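Local coordinates for protein transcriptional regulator, MarR family (Methanosarcina mazei, PDB 3S2W) that probably binds DNA as a winged helix-turn-helix transcription factor of the MarR family and regulates transcription, at residues P54-L59 and P119-I124; K87-D90 and F95-R98. All coordinates share one frame; numbering follows the deposited sequence.

How the contacts relate
Following the chain from the N terminus, past helix 23-43, helix 53-61 supplies residues 54-59 of contact 1. The chain then runs through the short strand 65-66 and helix 67-74 into helix 78-90, whose last turn meets the strand that follows. This is contact 2, which closes a short turn and ties helix 78-90 to the wing hairpin. After strand 106-110 the chain enters helix 112-133, where residues 119-124 return to helix 53-61 and complete contact 1, a long loop that encloses contact 2 entirely. The two contacts lie about 16 Å apart between centres and meet directly, with Leu88 packing on Phe55 and Leu56.

Contact 1: residues P54-L59 and P119-I124; sequences PFLMRL and PDMKKI
Met57 and Met121, both selenomethionines, bring together two helices of a MarR-type winged helix-turn-helix protein: helix 53-61, which precedes the helix-turn-helix, and the long helix 112-133, which follows the wing. The short segments cross at -116°, with their axes 10.9 Å apart at closest approach. At that separation the backbones stay well apart, and long side chains bridge the distance.

Met57 has the largest share in this. Its CA-CB bond points neither at helix 112-133 nor away from it, and CG sits beside the backbone N (chi1 -69°). Further bends at chi2 and chi3 then deliver the last two atoms to different residues. SE lies 3.8 Å from CB of Met121, at the root of that side chain, while CE continues to CG of Lys122 at the same distance. One methionine end thus spans two successive residues of helix 112-133, lying aslant both side chains.

Met121 starts toward helix 53-61, but its bends at chi2 and chi3 carry its tip away, so that CB and CG make the contact. The side chain packs on Tyr46 of a loop and on Ile43 of helix 23-43, joining a third helix to the pair. Lys122 splits its duties: its aliphatic base receives the Met57 methyl, and the chain runs extended beyond CG to NZ, which forms a salt bridge with Glu118 one turn earlier. Lys122 also packs on Glu22 of the second subunit, so the dimer partner adjoins the contact here. Buried Leu56 points its CB toward helix 112-133 and adds a looser touch, CD2 lying 4.3 Å from CG of Met121.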
# COMPACT_ATOMS: atom_id res chain seq x y z
N PRO A 54 5.17 -0.91 10.34
CA PRO A 54 5.82 0.26 9.75
C PRO A 54 6.40 1.18 10.84
O PRO A 54 7.55 1.60 10.68
CB PRO A 54 4.69 0.96 8.99
CG PRO A 54 3.61 -0.01 8.91
CD PRO A 54 3.72 -0.87 10.12
N PHE A 55 5.65 1.46 11.92
CA PHE A 55 6.17 2.19 13.10
C PHE A 55 7.38 1.51 13.74
O PHE A 55 8.43 2.11 13.90
CB PHE A 55 5.08 2.43 14.16
CG PHE A 55 3.91 3.24 13.65
CD1 PHE A 55 3.99 4.63 13.61
CD2 PHE A 55 2.76 2.61 13.16
CE1 PHE A 55 2.95 5.38 13.11
CE2 PHE A 55 1.71 3.37 12.66
CZ PHE A 55 1.80 4.75 12.63
N LEU A 56 7.23 0.25 14.10
CA LEU A 56 8.37 -0.47 14.64
C LEU A 56 9.61 -0.29 13.73
O LEU A 56 10.67 0.08 14.21
CB LEU A 56 8.02 -1.93 14.84
CG LEU A 56 8.70 -2.62 16.02
CD1 LEU A 56 8.49 -1.85 17.32
CD2 LEU A 56 8.20 -4.06 16.15
N MSE A 57 9.46 -0.50 12.42
CA MSE A 57 10.59 -0.42 11.50
C MSE A 57 11.21 0.98 11.47
O MSE A 57 12.42 1.13 11.32
CB MSE A 57 10.20 -0.86 10.07
CG MSE A 57 9.87 -2.36 9.91
SE MSE A 57 11.34 -3.56 10.47
CE MSE A 57 12.55 -3.37 8.94
N ARG A 58 10.38 1.99 11.63
CA ARG A 58 10.86 3.37 11.68
C ARG A 58 11.67 3.65 12.95
O ARG A 58 12.73 4.27 12.89
CB ARG A 58 9.69 4.34 11.57
CG ARG A 58 10.09 5.78 11.37
CD ARG A 58 10.96 5.94 10.15
NE ARG A 58 11.86 7.07 10.31
CZ ARG A 58 11.83 8.17 9.56
NH1 ARG A 58 10.94 8.29 8.58
NH2 ARG A 58 12.69 9.14 9.80
N LEU A 59 11.18 3.19 14.10
CA LEU A 59 11.92 3.37 15.34
C LEU A 59 13.30 2.73 15.29
O LEU A 59 14.24 3.24 15.90
CB LEU A 59 11.13 2.83 16.53
CG LEU A 59 9.92 3.70 16.82
CD1 LEU A 59 8.99 2.99 17.79
CD2 LEU A 59 10.40 5.03 17.37
N PRO A 119 16.30 -8.10 14.90
CA PRO A 119 16.83 -9.12 13.97
C PRO A 119 15.70 -9.92 13.34
O PRO A 119 15.78 -10.31 12.17
CB PRO A 119 17.66 -10.04 14.89
CG PRO A 119 18.01 -9.21 16.05
CD PRO A 119 16.87 -8.25 16.26
N ASP A 120 14.66 -10.19 14.12
CA ASP A 120 13.52 -10.96 13.64
C ASP A 120 12.69 -10.15 12.61
O ASP A 120 12.34 -10.67 11.55
CB ASP A 120 12.63 -11.41 14.80
CG ASP A 120 13.43 -12.09 15.93
OD1 ASP A 120 14.05 -11.36 16.76
OD2 ASP A 120 13.42 -13.34 15.98
N MSE A 121 12.41 -8.89 12.92
CA MSE A 121 11.68 -8.02 12.01
C MSE A 121 12.45 -7.81 10.70
O MSE A 121 11.90 -7.97 9.61
CB MSE A 121 11.46 -6.67 12.68
CG MSE A 121 10.68 -6.76 13.99
SE MSE A 121 8.89 -7.53 13.77
CE MSE A 121 9.29 -9.39 14.16
N LYS A 122 13.73 -7.47 10.80
CA LYS A 122 14.47 -7.22 9.58
C LYS A 122 14.57 -8.46 8.70
O LYS A 122 14.60 -8.37 7.45
CB LYS A 122 15.83 -6.57 9.87
CG LYS A 122 15.72 -5.04 10.12
CD LYS A 122 17.08 -4.37 10.36
CE LYS A 122 16.97 -2.85 10.48
NZ LYS A 122 18.21 -2.20 11.03
N LYS A 123 14.60 -9.63 9.35
CA LYS A 123 14.67 -10.91 8.63
C LYS A 123 13.36 -11.25 7.91
O LYS A 123 13.37 -11.78 6.80
CB LYS A 123 15.02 -12.05 9.59
CG LYS A 123 15.13 -13.39 8.90
CD LYS A 123 15.02 -14.52 9.91
CE LYS A 123 15.36 -15.89 9.30
NZ LYS A 123 15.11 -17.00 10.29
N ILE A 124 12.24 -10.97 8.58
CA ILE A 124 10.93 -11.12 7.99
C ILE A 124 10.77 -10.22 6.76
O ILE A 124 10.23 -10.65 5.75
CB ILE A 124 9.82 -10.74 8.97
CG1 ILE A 124 9.75 -11.73 10.13
CG2 ILE A 124 8.52 -10.68 8.24
CD1 ILE A 124 9.36 -13.10 9.70

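Contact 2: residues K87-D90 and F95-R98; sequences KLVD and FRQR. With SO4 (sulfate ion), chain I.
Val89 serves two neighbouring strand residues with a single methyl: CG2 lies 4.3 Å from the backbone CA of Phe95 and equally far from NH1 of Arg96. The valine points its CB toward the strand, whereas Phe95 directs its own CB away and offers mainly its backbone. Its ring turns instead to strand 106-110, where it meets the ring of Phe109 with the two planes about 10° from parallel. The backbones of these two phenylalanines are hydrogen-bonded as well.

Arg96 reaches back along the helix. Its chain is nearly extended beyond CG, and the guanidinium passes obliquely by the Val89 methyl to hydrogen-bond through NH1 with Gln86 OE1. The same amide gives its NE2 hydrogen to Asp90 OD1, so Gln86 links the two charged groups, whose Arg96 NH1 and Asp90 OD1 remain 6.7 Å apart, too far for a direct bond between them.

In the winged helix-turn-helix fold this is where the second helix of the motif, 78-90, which corresponds to the DNA-recognition helix of MarR relatives, passes into the first strand of the wing. The contact lies at the surface, about 19 Å between its centre and that of the chain. Two residues before Val89, Lys87 extends from another side of the helix. Its NZ makes a weak hydrogen bond of 3.3 Å to O3 of a sulfate ion, probably acquired from the crystallisation liquor, which is held further by Gly51 N and Gln52 NE2.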
# COMPACT_ATOMS: atom_id res chain seq x y z
N LYS A 87 -0.91 -0.12 20.75
CA LYS A 87 -0.85 -1.58 20.85
C LYS A 87 0.59 -2.00 21.04
O LYS A 87 0.88 -3.00 21.71
CB LYS A 87 -1.44 -2.27 19.62
CG LYS A 87 -2.96 -2.11 19.45
CD LYS A 87 -3.38 -2.70 18.11
CE LYS A 87 -4.91 -2.84 17.97
NZ LYS A 87 -5.26 -3.91 16.96
N LEU A 88 1.50 -1.22 20.45
CA LEU A 88 2.92 -1.46 20.59
C LEU A 88 3.32 -1.24 22.05
O LEU A 88 4.18 -1.95 22.58
CB LEU A 88 3.70 -0.54 19.65
CG LEU A 88 3.71 -1.01 18.19
CD1 LEU A 88 4.38 0.00 17.33
CD2 LEU A 88 4.45 -2.31 18.07
N VAL A 89 2.67 -0.28 22.71
CA VAL A 89 2.94 -0.03 24.13
C VAL A 89 2.37 -1.16 24.98
O VAL A 89 3.04 -1.65 25.88
CB VAL A 89 2.40 1.32 24.63
CG1 VAL A 89 2.43 1.34 26.12
CG2 VAL A 89 3.25 2.45 24.11
N ASP A 90 1.15 -1.58 24.67
CA ASP A 90 0.50 -2.64 25.46
C ASP A 90 1.17 -3.99 25.29
O ASP A 90 1.09 -4.85 26.16
CB ASP A 90 -0.99 -2.72 25.14
CG ASP A 90 -1.76 -1.47 25.60
OD1 ASP A 90 -1.33 -0.82 26.60
OD2 ASP A 90 -2.80 -1.15 24.97
N PHE A 95 7.73 2.57 24.56
CA PHE A 95 7.15 3.42 25.59
C PHE A 95 7.13 4.83 25.10
O PHE A 95 7.81 5.17 24.13
CB PHE A 95 7.85 3.27 26.95
CG PHE A 95 9.24 3.87 27.00
CD1 PHE A 95 9.42 5.20 27.37
CD2 PHE A 95 10.36 3.10 26.73
CE1 PHE A 95 10.69 5.75 27.43
CE2 PHE A 95 11.64 3.65 26.80
CZ PHE A 95 11.80 4.96 27.15
N ARG A 96 6.28 5.63 25.75
CA ARG A 96 6.08 7.04 25.41
C ARG A 96 6.71 7.91 26.49
O ARG A 96 6.69 7.58 27.67
CB ARG A 96 4.59 7.37 25.41
CG ARG A 96 3.82 7.05 24.16
CD ARG A 96 2.34 6.90 24.58
NE ARG A 96 1.40 6.95 23.47
CZ ARG A 96 0.32 6.17 23.37
NH1 ARG A 96 0.06 5.29 24.34
NH2 ARG A 96 -0.50 6.28 22.31
N GLN A 97 7.23 9.06 26.09
CA GLN A 97 7.74 10.01 27.07
C GLN A 97 7.37 11.39 26.64
O GLN A 97 7.69 11.79 25.53
CB GLN A 97 9.26 9.90 27.17
CG GLN A 97 9.73 9.45 28.53
CD GLN A 97 9.70 10.57 29.52
OE1 GLN A 97 10.33 11.60 29.31
NE2 GLN A 97 8.96 10.39 30.61
N ARG A 98 6.65 12.10 27.51
CA ARG A 98 6.34 13.51 27.29
C ARG A 98 7.61 14.34 27.43
O ARG A 98 8.34 14.19 28.41
CB ARG A 98 5.34 13.99 28.35
CG ARG A 98 4.87 15.42 28.16
CD ARG A 98 4.04 15.88 29.36
NE ARG A 98 3.35 14.76 30.00
CZ ARG A 98 3.55 14.35 31.25
NH1 ARG A 98 2.87 13.32 31.72
NH2 ARG A 98 4.44 14.97 32.03
S SO4 I . -3.06 -3.79 13.69
O1 SO4 I . -4.29 -3.01 13.62
O2 SO4 I . -1.99 -2.93 14.21
O3 SO4 I . -3.25 -4.93 14.60
O4 SO4 I . -2.72 -4.24 12.34